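PDB 3HN2: 2-dehydropantoate 2-reductase from Geobacter metallireducens, which probably catalyses the NADPH-dependent reduction of ketopantoate to pantoic acid, a step in pantothenate biosynthesis. Local coordinates for residues 178-191 / 224-237. Numbering follows the deposited sequence.
Sequences DLKRARWEKLVWNI and VIAGANAQGLATFI
Helix 179-191 and helix 224-229 run nearly antiparallel (166°), their axes 9.5 Å apart, and residues 230-237 then fold back along the first turns of the former. At the centre Trp-184 lies against the second helix: Ala-228 CA sits over its six-membered ring in a CH-pi contact, 3.9 Å from the centroid, and Gly-227 O lies above the same face, toward the rim. Leu-187 CD2 lies over the rim of the opposite face. The indole reaches this position with CG anti to the carbonyl carbon (chi1 -84°). The Gln-231 side chain runs across that of Trp-184, its amide plane within 13° of the indole plane, CG near NE1, while its NE2 donates to Gly-227 O at 2.7 Å. Further along, Val-224 is a knob among Trp-184, Leu-187, Val-188 and Ile-191; CG1 meets Val-188 CG2 at 3.8 Å and CG2 faces Ile-191. Pro-278 of helix 271-284 also packs on Trp-184 and Leu-187.

Residues 231-237 are held by both apolar and polar contacts. Leu-233 packs on Arg-181 CB and Lys-180 CD. Arg-181 NH1 donates to Thr-235 O at 3.1 Å, in the guanidinium plane but above the carbonyl plane, and weakly to Phe-236 O. Ile-237 CG1 lies over one face of the guanidinium, toward its rim, and Glu-185 OE2 takes NE in a salt bridge of 2.7 Å, which, with the NH1 bonds on its other side, helps hold the guanidinium in place. A leucine in place of Arg-181 would probably leave both loop carbonyls without this donor and Glu-185 without its countercharge. At the N-cap, Asp-178 OD2 accepts a weak bond from Ala-234 N (3.3 Å). This antiparallel helix pair with its returning loop belongs to the all-helical C-terminal domain of ketopantoate reductases, which follows the Rossmann-type NADP-binding domain.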
ATOM      1  N   ASP A 178     -14.409  -6.415 -18.476  1.00 54.96           N
ATOM      2  CA  ASP A 178     -13.617  -5.465 -19.238  1.00 49.41           C
ATOM      3  C   ASP A 178     -12.140  -5.676 -18.928  1.00 53.90           C
ATOM      4  O   ASP A 178     -11.546  -4.970 -18.098  1.00 56.35           O
ATOM      5  CB  ASP A 178     -14.063  -4.039 -18.924  1.00 48.65           C
ATOM      6  CG  ASP A 178     -13.842  -3.084 -20.081  1.00 66.97           C
ATOM      7  OD1 ASP A 178     -13.190  -3.475 -21.083  1.00 58.32           O
ATOM      8  OD2 ASP A 178     -14.320  -1.929 -19.972  1.00 63.81           O
ATOM      9  N   LEU A 179     -11.572  -6.686 -19.587  1.00 56.66           N
ATOM     10  CA  LEU A 179     -10.148  -7.008 -19.509  1.00 56.07           C
ATOM     11  C   LEU A 179      -9.299  -5.841 -20.008  1.00 56.91           C
ATOM     12  O   LEU A 179      -8.304  -5.461 -19.377  1.00 51.67           O
ATOM     13  CB  LEU A 179      -9.857  -8.257 -20.348  1.00 57.35           C
ATOM     14  CG  LEU A 179      -8.401  -8.623 -20.656  1.00 49.60           C
ATOM     15  CD1 LEU A 179      -7.672  -9.007 -19.383  1.00 35.62           C
ATOM     16  CD2 LEU A 179      -8.340  -9.754 -21.675  1.00 52.81           C
ATOM     17  N   LYS A 180      -9.722  -5.282 -21.141  1.00 54.08           N
ATOM     18  CA  LYS A 180      -9.050  -4.170 -21.786  1.00 46.73           C
ATOM     19  C   LYS A 180      -8.864  -2.997 -20.819  1.00 41.10           C
ATOM     20  O   LYS A 180      -7.774  -2.435 -20.739  1.00 41.94           O
ATOM     21  CB  LYS A 180      -9.840  -3.741 -23.022  1.00 36.66           C
ATOM     22  CG  LYS A 180      -9.021  -3.075 -24.120  1.00 44.76           C
ATOM     23  CD  LYS A 180      -9.942  -2.399 -25.133  1.00 62.60           C
ATOM     24  CE  LYS A 180      -9.232  -2.087 -26.440  1.00 75.56           C
ATOM     25  NZ  LYS A 180      -9.212  -3.263 -27.354  1.00 69.40           N
ATOM     26  N   ARG A 181      -9.921  -2.657 -20.079  1.00 40.09           N
ATOM     27  CA  ARG A 181      -9.880  -1.565 -19.102  1.00 43.05           C
ATOM     28  C   ARG A 181      -8.878  -1.850 -17.991  1.00 35.79           C
ATOM     29  O   ARG A 181      -8.050  -1.014 -17.694  1.00 51.75           O
ATOM     30  CB  ARG A 181     -11.267  -1.282 -18.517  1.00 45.70           C
ATOM     31  CG  ARG A 181     -11.280  -0.161 -17.472  1.00 29.05           C
ATOM     32  CD  ARG A 181     -12.639  -0.022 -16.814  1.00 25.32           C
ATOM     33  NE  ARG A 181     -12.490   0.408 -15.430  1.00 51.96           N
ATOM     34  CZ  ARG A 181     -12.897   1.577 -14.947  1.00 57.90           C
ATOM     35  NH1 ARG A 181     -13.525   2.448 -15.725  1.00 64.72           N
ATOM     36  NH2 ARG A 181     -12.691   1.866 -13.671  1.00 54.47           N
ATOM     37  N   ALA A 182      -8.940  -3.055 -17.434  1.00 43.56           N
ATOM     38  CA  ALA A 182      -8.070  -3.501 -16.348  1.00 41.76           C
ATOM     39  C   ALA A 182      -6.569  -3.457 -16.670  1.00 47.22           C
ATOM     40  O   ALA A 182      -5.757  -3.159 -15.787  1.00 52.44           O
ATOM     41  CB  ALA A 182      -8.480  -4.897 -15.911  1.00 43.02           C
ATOM     42  N   ARG A 183      -6.215  -3.767 -17.922  1.00 47.79           N
ATOM     43  CA  ARG A 183      -4.843  -3.637 -18.431  1.00 40.11           C
ATOM     44  C   ARG A 183      -4.408  -2.175 -18.372  1.00 46.22           C
ATOM     45  O   ARG A 183      -3.322  -1.855 -17.874  1.00 55.42           O
ATOM     46  CB  ARG A 183      -4.747  -4.148 -19.880  1.00 42.42           C
ATOM     47  CG  ARG A 183      -4.825  -5.671 -20.042  1.00 34.80           C
ATOM     48  CD  ARG A 183      -3.441  -6.307 -20.169  1.00 23.30           C
ATOM     49  NE  ARG A 183      -3.404  -7.611 -19.511  1.00 18.45           N
ATOM     50  CZ  ARG A 183      -2.295  -8.249 -19.149  1.00 29.02           C
ATOM     51  NH1 ARG A 183      -2.381  -9.431 -18.553  1.00 30.63           N
ATOM     52  NH2 ARG A 183      -1.102  -7.714 -19.377  1.00 39.03           N
ATOM     53  N   TRP A 184      -5.278  -1.296 -18.867  1.00 38.95           N
ATOM     54  CA  TRP A 184      -5.050   0.142 -18.840  1.00 40.11           C
ATOM     55  C   TRP A 184      -5.039   0.702 -17.420  1.00 44.40           C
ATOM     56  O   TRP A 184      -4.328   1.667 -17.137  1.00 45.43           O
ATOM     57  CB  TRP A 184      -6.111   0.858 -19.671  1.00 41.58           C
ATOM     58  CG  TRP A 184      -5.795   0.905 -21.129  1.00 51.48           C
ATOM     59  CD1 TRP A 184      -6.324   0.113 -22.111  1.00 41.51           C
ATOM     60  CD2 TRP A 184      -4.875   1.792 -21.780  1.00 42.31           C
ATOM     61  NE1 TRP A 184      -5.793   0.455 -23.331  1.00 43.02           N
ATOM     62  CE2 TRP A 184      -4.898   1.478 -23.159  1.00 42.94           C
ATOM     63  CE3 TRP A 184      -4.026   2.812 -21.333  1.00 41.25           C
ATOM     64  CZ2 TRP A 184      -4.109   2.155 -24.096  1.00 37.94           C
ATOM     65  CZ3 TRP A 184      -3.243   3.489 -22.268  1.00 44.86           C
ATOM     66  CH2 TRP A 184      -3.292   3.155 -23.633  1.00 41.49           C
ATOM     67  N   GLU A 185      -5.832   0.093 -16.542  1.00 45.76           N
ATOM     68  CA  GLU A 185      -5.868   0.451 -15.130  1.00 56.14           C
ATOM     69  C   GLU A 185      -4.508   0.223 -14.476  1.00 54.57           C
ATOM     70  O   GLU A 185      -4.060   1.046 -13.684  1.00 61.18           O
ATOM     71  CB  GLU A 185      -6.951  -0.347 -14.395  1.00 63.36           C
ATOM     72  CG  GLU A 185      -8.398   0.012 -14.757  1.00 41.94           C
ATOM     73  CD  GLU A 185      -9.423  -0.689 -13.868  1.00 53.70           C
ATOM     74  OE1 GLU A 185      -9.164  -1.831 -13.422  1.00 47.46           O
ATOM     75  OE2 GLU A 185     -10.494  -0.097 -13.615  1.00 44.61           O
ATOM     76  N   LYS A 186      -3.852  -0.885 -14.828  1.00 55.71           N
ATOM     77  CA  LYS A 186      -2.529  -1.205 -14.290  1.00 53.53           C
ATOM     78  C   LYS A 186      -1.432  -0.373 -14.945  1.00 54.89           C
ATOM     79  O   LYS A 186      -0.386  -0.138 -14.340  1.00 59.86           O
ATOM     80  CB  LYS A 186      -2.207  -2.692 -14.440  1.00 51.87           C
ATOM     81  CG  LYS A 186      -1.275  -3.198 -13.350  1.00 58.15           C
ATOM     82  CD  LYS A 186      -0.397  -4.337 -13.824  1.00 77.22           C
ATOM     83  CE  LYS A 186       0.704  -4.614 -12.813  1.00 79.73           C
ATOM     84  NZ  LYS A 186       1.516  -5.811 -13.166  1.00 82.16           N
ATOM     85  N   LEU A 187      -1.680   0.062 -16.182  1.00 53.82           N
ATOM     86  CA  LEU A 187      -0.776   0.960 -16.908  1.00 42.56           C
ATOM     87  C   LEU A 187      -0.686   2.335 -16.255  1.00 40.79           C
ATOM     88  O   LEU A 187       0.346   2.996 -16.345  1.00 46.45           O
ATOM     89  CB  LEU A 187      -1.204   1.092 -18.380  1.00 31.12           C
ATOM     90  CG  LEU A 187      -0.398   0.413 -19.500  1.00 37.04           C
ATOM     91  CD1 LEU A 187       0.590  -0.656 -19.010  1.00 11.10           C
ATOM     92  CD2 LEU A 187      -1.322  -0.162 -20.593  1.00 31.81           C
ATOM     93  N   VAL A 188      -1.768   2.752 -15.598  1.00 42.88           N
ATOM     94  CA  VAL A 188      -1.794   3.991 -14.825  1.00 44.41           C
ATOM     95  C   VAL A 188      -0.765   3.958 -13.687  1.00 46.31           C
ATOM     96  O   VAL A 188      -0.227   4.992 -13.303  1.00 39.88           O
ATOM     97  CB  VAL A 188      -3.213   4.307 -14.287  1.00 44.24           C
ATOM     98  CG1 VAL A 188      -3.203   5.511 -13.318  1.00 54.82           C
ATOM     99  CG2 VAL A 188      -4.148   4.598 -15.433  1.00 26.27           C
ATOM    100  N   TRP A 189      -0.478   2.762 -13.178  1.00 45.35           N
ATOM    101  CA  TRP A 189       0.541   2.602 -12.150  1.00 45.33           C
ATOM    102  C   TRP A 189       1.915   2.310 -12.742  1.00 47.04           C
ATOM    103  O   TRP A 189       2.928   2.884 -12.296  1.00 34.55           O
ATOM    104  CB  TRP A 189       0.161   1.495 -11.158  1.00 38.71           C
ATOM    105  CG  TRP A 189       1.025   1.544  -9.952  1.00 43.96           C
ATOM    106  CD1 TRP A 189       0.804   2.274  -8.813  1.00 32.31           C
ATOM    107  CD2 TRP A 189       2.281   0.878  -9.767  1.00 45.86           C
ATOM    108  NE1 TRP A 189       1.832   2.080  -7.927  1.00 22.24           N
ATOM    109  CE2 TRP A 189       2.760   1.243  -8.485  1.00 24.96           C
ATOM    110  CE3 TRP A 189       3.045   0.006 -10.557  1.00 22.40           C
ATOM    111  CZ2 TRP A 189       3.968   0.762  -7.972  1.00 21.40           C
ATOM    112  CZ3 TRP A 189       4.260  -0.473 -10.051  1.00 26.30           C
ATOM    113  CH2 TRP A 189       4.706  -0.090  -8.766  1.00 48.16           C
ATOM    114  N   ASN A 190       1.941   1.396 -13.719  1.00 29.97           N
ATOM    115  CA  ASN A 190       3.186   0.862 -14.280  1.00 27.07           C
ATOM    116  C   ASN A 190       3.999   1.869 -15.065  1.00 31.62           C
ATOM    117  O   ASN A 190       5.208   1.727 -15.182  1.00 44.90           O
ATOM    118  CB  ASN A 190       2.901  -0.345 -15.192  1.00 44.66           C
ATOM    119  CG  ASN A 190       3.098  -1.684 -14.494  1.00 53.90           C
ATOM    120  OD1 ASN A 190       3.233  -1.761 -13.266  1.00 41.96           O
ATOM    121  ND2 ASN A 190       3.107  -2.754 -15.282  1.00 64.40           N
ATOM    122  N   ILE A 191       3.340   2.874 -15.630  1.00 28.64           N
ATOM    123  CA  ILE A 191       4.052   3.835 -16.461  1.00 28.24           C
ATOM    124  C   ILE A 191       4.857   4.865 -15.637  1.00 33.21           C
ATOM    125  O   ILE A 191       6.074   4.923 -15.817  1.00 30.45           O
ATOM    126  CB  ILE A 191       3.174   4.409 -17.613  1.00 28.51           C
ATOM    127  CG1 ILE A 191       2.934   3.308 -18.663  1.00 40.41           C
ATOM    128  CG2 ILE A 191       3.832   5.618 -18.257  1.00 36.42           C
ATOM    129  CD1 ILE A 191       2.043   3.701 -19.830  1.00 25.98           C
ATOM    130  N   VAL A 224      -2.113   8.605 -19.545  1.00 50.07           N
ATOM    131  CA  VAL A 224      -2.444   7.184 -19.649  1.00 43.58           C
ATOM    132  C   VAL A 224      -3.955   6.959 -19.594  1.00 47.37           C
ATOM    133  O   VAL A 224      -4.495   6.156 -20.364  1.00 53.28           O
ATOM    134  CB  VAL A 224      -1.734   6.365 -18.538  1.00 46.49           C
ATOM    135  CG1 VAL A 224      -2.052   4.885 -18.646  1.00 40.74           C
ATOM    136  CG2 VAL A 224      -0.227   6.571 -18.602  1.00 56.98           C
ATOM    137  N   ILE A 225      -4.624   7.684 -18.699  1.00 41.74           N
ATOM    138  CA  ILE A 225      -6.085   7.677 -18.592  1.00 42.43           C
ATOM    139  C   ILE A 225      -6.752   8.210 -19.873  1.00 46.94           C
ATOM    140  O   ILE A 225      -7.712   7.606 -20.375  1.00 51.37           O
ATOM    141  CB  ILE A 225      -6.559   8.453 -17.334  1.00 39.95           C
ATOM    142  CG1 ILE A 225      -6.253   7.649 -16.068  1.00 35.60           C
ATOM    143  CG2 ILE A 225      -8.052   8.746 -17.386  1.00 37.60           C
ATOM    144  CD1 ILE A 225      -6.331   8.467 -14.775  1.00 48.67           C
ATOM    145  N   ALA A 226      -6.221   9.310 -20.410  1.00 38.77           N
ATOM    146  CA  ALA A 226      -6.729   9.902 -21.651  1.00 43.95           C
ATOM    147  C   ALA A 226      -6.548   8.966 -22.852  1.00 51.68           C
ATOM    148  O   ALA A 226      -7.409   8.890 -23.736  1.00 53.35           O
ATOM    149  CB  ALA A 226      -6.067  11.224 -21.912  1.00 38.71           C
ATOM    150  N   GLY A 227      -5.430   8.245 -22.859  1.00 53.02           N
ATOM    151  CA  GLY A 227      -5.159   7.237 -23.872  1.00 52.50           C
ATOM    152  C   GLY A 227      -6.000   5.996 -23.669  1.00 60.66           C
ATOM    153  O   GLY A 227      -6.241   5.245 -24.613  1.00 69.31           O
ATOM    154  N   ALA A 228      -6.448   5.781 -22.433  1.00 62.57           N
ATOM    155  CA  ALA A 228      -7.307   4.647 -22.105  1.00 56.96           C
ATOM    156  C   ALA A 228      -8.754   4.911 -22.491  1.00 54.93           C
ATOM    157  O   ALA A 228      -9.412   4.047 -23.053  1.00 60.38           O
ATOM    158  CB  ALA A 228      -7.218   4.324 -20.630  1.00 57.35           C
ATOM    159  N   ASN A 229      -9.240   6.111 -22.189  1.00 55.59           N
ATOM    160  CA  ASN A 229     -10.652   6.443 -22.361  1.00 47.67           C
ATOM    161  C   ASN A 229     -11.118   6.548 -23.804  1.00 50.74           C
ATOM    162  O   ASN A 229     -12.309   6.395 -24.086  1.00 57.89           O
ATOM    163  CB  ASN A 229     -11.002   7.709 -21.582  1.00 36.81           C
ATOM    164  CG  ASN A 229     -11.099   7.456 -20.096  1.00 51.17           C
ATOM    165  OD1 ASN A 229     -11.470   6.357 -19.668  1.00 31.85           O
ATOM    166  ND2 ASN A 229     -10.769   8.473 -19.292  1.00 38.34           N
ATOM    167  N   ALA A 230     -10.181   6.786 -24.711  1.00 51.05           N
ATOM    168  CA  ALA A 230     -10.498   6.814 -26.129  1.00 59.64           C
ATOM    169  C   ALA A 230     -10.103   5.510 -26.835  1.00 63.41           C
ATOM    170  O   ALA A 230      -9.706   5.526 -27.999  1.00 66.14           O
ATOM    171  CB  ALA A 230      -9.843   8.014 -26.787  1.00 57.20           C
ATOM    172  N   GLN A 231     -10.235   4.385 -26.130  1.00 65.02           N
ATOM    173  CA  GLN A 231      -9.806   3.084 -26.655  1.00 68.44           C
ATOM    174  C   GLN A 231     -10.960   2.085 -26.848  1.00 70.50           C
ATOM    175  O   GLN A 231     -10.734   0.889 -27.071  1.00 68.00           O
ATOM    176  CB  GLN A 231      -8.722   2.480 -25.755  1.00 66.60           C
ATOM    177  CG  GLN A 231      -7.624   1.744 -26.505  1.00 69.86           C
ATOM    178  CD  GLN A 231      -6.810   2.663 -27.392  1.00 63.77           C
ATOM    179  OE1 GLN A 231      -6.615   2.387 -28.574  1.00 63.37           O
ATOM    180  NE2 GLN A 231      -6.335   3.767 -26.827  1.00 59.46           N
ATOM    181  N   GLY A 232     -12.191   2.583 -26.769  1.00 69.33           N
ATOM    182  CA  GLY A 232     -13.375   1.744 -26.933  1.00 68.84           C
ATOM    183  C   GLY A 232     -13.676   0.914 -25.700  1.00 68.58           C
ATOM    184  O   GLY A 232     -14.112  -0.236 -25.802  1.00 70.07           O
ATOM    185  N   LEU A 233     -13.441   1.507 -24.534  1.00 64.05           N
ATOM    186  CA  LEU A 233     -13.712   0.854 -23.263  1.00 56.26           C
ATOM    187  C   LEU A 233     -15.203   0.898 -22.967  1.00 60.65           C
ATOM    188  O   LEU A 233     -15.873   1.884 -23.289  1.00 60.03           O
ATOM    189  CB  LEU A 233     -12.929   1.534 -22.138  1.00 54.08           C
ATOM    190  CG  LEU A 233     -11.570   0.972 -21.694  1.00 54.25           C
ATOM    191  CD1 LEU A 233     -10.693   0.490 -22.853  1.00 32.85           C
ATOM    192  CD2 LEU A 233     -10.828   2.003 -20.839  1.00 42.02           C
ATOM    193  N   ALA A 234     -15.710  -0.176 -22.362  1.00 59.47           N
ATOM    194  CA  ALA A 234     -17.119  -0.285 -21.985  1.00 57.31           C
ATOM    195  C   ALA A 234     -17.503   0.744 -20.917  1.00 63.56           C
ATOM    196  O   ALA A 234     -18.600   1.304 -20.951  1.00 68.49           O
ATOM    197  CB  ALA A 234     -17.433  -1.696 -21.507  1.00 48.79           C
ATOM    198  N   THR A 235     -16.589   0.992 -19.982  1.00 59.14           N
ATOM    199  CA  THR A 235     -16.799   1.982 -18.927  1.00 61.37           C
ATOM    200  C   THR A 235     -15.564   2.883 -18.747  1.00 57.83           C
ATOM    201  O   THR A 235     -14.432   2.397 -18.661  1.00 53.83           O
ATOM    202  CB  THR A 235     -17.269   1.326 -17.589  1.00 61.26           C
ATOM    203  OG1 THR A 235     -17.200   2.281 -16.526  1.00 62.48           O
ATOM    204  CG2 THR A 235     -16.423   0.103 -17.229  1.00 73.05           C
ATOM    205  N   PHE A 236     -15.802   4.192 -18.707  1.00 56.63           N
ATOM    206  CA  PHE A 236     -14.739   5.204 -18.664  1.00 61.26           C
ATOM    207  C   PHE A 236     -13.955   5.207 -17.360  1.00 52.34           C
ATOM    208  O   PHE A 236     -14.542   5.194 -16.277  1.00 61.95           O
ATOM    209  CB  PHE A 236     -15.320   6.601 -18.905  1.00 63.58           C
ATOM    210  CG  PHE A 236     -15.312   7.024 -20.346  1.00 75.31           C
ATOM    211  CD1 PHE A 236     -14.577   8.135 -20.748  1.00 77.48           C
ATOM    212  CD2 PHE A 236     -16.035   6.318 -21.304  1.00 81.03           C
ATOM    213  CE1 PHE A 236     -14.561   8.536 -22.082  1.00 82.44           C
ATOM    214  CE2 PHE A 236     -16.023   6.710 -22.641  1.00 84.00           C
ATOM    215  CZ  PHE A 236     -15.284   7.821 -23.029  1.00 69.75           C
ATOM    216  N   ILE A 237     -12.630   5.205 -17.472  1.00 42.97           N
ATOM    217  CA  ILE A 237     -11.758   5.401 -16.311  1.00 39.42           C
ATOM    218  C   ILE A 237     -11.782   6.875 -15.971  1.00 30.22           C
ATOM    219  O   ILE A 237     -11.424   7.724 -16.794  1.00 26.73           O
ATOM    220  CB  ILE A 237     -10.300   4.944 -16.568  1.00 43.59           C
ATOM    221  CG1 ILE A 237     -10.268   3.497 -17.081  1.00 45.62           C
ATOM    222  CG2 ILE A 237      -9.462   5.092 -15.301  1.00 28.86           C
ATOM    223  CD1 ILE A 237      -8.917   3.042 -17.575  1.00 35.51           C
TER